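Designed helical repeat protein (Synthetic construct, PDB 5CWM) has no known biological function; it was designed de novo, apparently to explore the range of possible helical repeat architectures. Local coordinates at residues 115-120 with 171-176. Numbering follows the deposited sequence.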
loop_
_atom_site.group_PDB
_atom_site.type_symbol
_atom_site.label_atom_id
_atom_site.label_comp_id
_atom_site.label_asym_id
_atom_site.label_seq_id
_atom_site.Cartn_x
_atom_site.Cartn_y
_atom_site.Cartn_z
ATOM N N GLY A 115 -7.987 9.895 15.785
ATOM C CA GLY A 115 -8.688 8.817 16.461
ATOM C C GLY A 115 -9.652 8.065 15.561
ATOM O O GLY A 115 -10.834 7.928 15.881
ATOM N N ASP A 116 -9.146 7.572 14.434
ATOM C CA ASP A 116 -9.967 6.853 13.465
ATOM C C ASP A 116 -9.385 5.470 13.179
ATOM O O ASP A 116 -8.547 5.317 12.290
ATOM C CB ASP A 116 -10.094 7.658 12.169
ATOM C CG ASP A 116 -11.292 7.243 11.335
ATOM O OD1 ASP A 116 -11.676 6.054 11.380
ATOM O OD2 ASP A 116 -11.852 8.108 10.630
ATOM N N PRO A 117 -9.830 4.456 13.939
ATOM C CA PRO A 117 -9.314 3.084 13.849
ATOM C C PRO A 117 -9.525 2.434 12.481
ATOM O O PRO A 117 -8.633 1.737 11.994
ATOM C CB PRO A 117 -10.110 2.339 14.929
ATOM C CG PRO A 117 -11.345 3.149 15.120
ATOM C CD PRO A 117 -10.922 4.570 14.920
ATOM N N GLU A 118 -10.688 2.661 11.876
ATOM C CA GLU A 118 -11.016 2.058 10.587
ATOM C C GLU A 118 -10.065 2.525 9.489
ATOM O O GLU A 118 -9.527 1.714 8.732
ATOM C CB GLU A 118 -12.462 2.378 10.195
ATOM C CG GLU A 118 -13.519 1.797 11.129
ATOM C CD GLU A 118 -13.702 2.613 12.395
ATOM O OE1 GLU A 118 -13.201 3.756 12.447
ATOM O OE2 GLU A 118 -14.346 2.109 13.339
ATOM N N VAL A 119 -9.863 3.837 9.414
ATOM C CA VAL A 119 -8.979 4.427 8.416
ATOM C C VAL A 119 -7.539 3.951 8.607
ATOM O O VAL A 119 -6.820 3.723 7.635
ATOM C CB VAL A 119 -9.033 5.970 8.466
ATOM C CG1 VAL A 119 -7.995 6.583 7.536
ATOM C CG2 VAL A 119 -10.426 6.457 8.099
ATOM N N ALA A 120 -7.130 3.790 9.861
ATOM C CA ALA A 120 -5.800 3.277 10.172
ATOM C C ALA A 120 -5.653 1.833 9.699
ATOM O O ALA A 120 -4.633 1.455 9.113
ATOM C CB ALA A 120 -5.526 3.380 11.664
ATOM N N GLN A 171 -9.955 2.978 22.068
ATOM C CA GLN A 171 -11.321 3.449 21.854
ATOM C C GLN A 171 -12.346 2.343 22.091
ATOM O O GLN A 171 -13.547 2.553 21.919
ATOM C CB GLN A 171 -11.479 4.018 20.443
ATOM C CG GLN A 171 -10.799 5.361 20.243
ATOM C CD GLN A 171 -11.178 6.013 18.930
ATOM O OE1 GLN A 171 -10.830 7.166 18.672
ATOM N NE2 GLN A 171 -11.898 5.278 18.090
ATOM N N GLY A 172 -11.867 1.170 22.488
ATOM C CA GLY A 172 -12.739 0.049 22.790
ATOM C C GLY A 172 -13.486 -0.498 21.588
ATOM O O GLY A 172 -14.713 -0.604 21.605
ATOM N N ASP A 173 -12.746 -0.846 20.540
ATOM C CA ASP A 173 -13.340 -1.432 19.342
ATOM C C ASP A 173 -12.711 -2.794 19.057
ATOM O O ASP A 173 -11.740 -2.888 18.306
ATOM C CB ASP A 173 -13.167 -0.497 18.142
ATOM C CG ASP A 173 -14.136 -0.806 17.012
ATOM O OD1 ASP A 173 -14.562 -1.973 16.883
ATOM O OD2 ASP A 173 -14.472 0.125 16.250
ATOM N N PRO A 174 -13.269 -3.854 19.664
ATOM C CA PRO A 174 -12.759 -5.226 19.547
ATOM C C PRO A 174 -12.735 -5.742 18.110
ATOM O O PRO A 174 -11.852 -6.525 17.756
ATOM C CB PRO A 174 -13.748 -6.039 20.394
ATOM C CG PRO A 174 -14.343 -5.051 21.337
ATOM C CD PRO A 174 -14.435 -3.777 20.559
ATOM N N GLU A 175 -13.695 -5.308 17.300
ATOM C CA GLU A 175 -13.798 -5.756 15.914
ATOM C C GLU A 175 -12.583 -5.339 15.091
ATOM O O GLU A 175 -11.981 -6.159 14.395
ATOM C CB GLU A 175 -15.077 -5.209 15.274
ATOM C CG GLU A 175 -15.224 -5.531 13.794
ATOM C CD GLU A 175 -15.379 -7.016 13.526
ATOM O OE1 GLU A 175 -15.830 -7.746 14.433
ATOM O OE2 GLU A 175 -15.047 -7.453 12.403
ATOM N N VAL A 176 -12.228 -4.061 15.180
ATOM C CA VAL A 176 -11.089 -3.525 14.444
ATOM C C VAL A 176 -9.790 -4.183 14.903
ATOM O O VAL A 176 -8.891 -4.424 14.100
ATOM C CB VAL A 176 -10.987 -1.994 14.611
ATOM C CG1 VAL A 176 -9.800 -1.445 13.835
ATOM C CG2 VAL A 176 -12.273 -1.329 14.152
#
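Pro117 and Val176 form the apolar part of this contact between the starts of helices 117-141 and 174-198. Both side chains point across the gap: Pro117 CB lies 4.0 Å from Val176 CG1, and the same methyl packs against the backbone Pro117 O at 3.9 Å. With CG1 anti to the backbone N of Val176 (chi1 -180°), CG1 faces Pro117 and the second methyl, CG2, faces the carboxylate of Glu118, with OE2 of Glu118 4.1 Å away and the two side chains crossing at about a right angle.

The side chain of Gln171 reaches over the turn before helix 117-141. Its terminal amide comes to the Pro117 ring at CD and CG, the proline and glutamine side chains crossing roughly perpendicularly, and also lies close to the carbonyl O of Gly115.

The acidic groups bring like charges together. The Glu118 chain bends at chi2 (80°), which turns CD; OE2 lies 3.5 Å from Asp173 OD2, with the carboxylate planes 59° apart. If both are charged, the pair would be mildly repulsive, probably eased by solvent around the exposed Glu118.

Each segment passes through a glycine with positive phi into an aspartate at the N-cap. Gly115 is the C-prime residue of a Schellman motif ending helix 87-114, and Asp116 then caps the next helix through a weak bond from Val119 N to OD1, 3.5 Å long.

The contact thus joins the N-terminal ends of helices 117-141 and 174-198, at the helix-end face of the stack, its centre about 19 Å from the centre of the chain. Val176 also packs on Ala168 of helix 144-170, which Ala120 meets at Val164, whereas Val119 turns to Val107 and Ala111 of helix 87-114 and to Pro60 of helix 60-84.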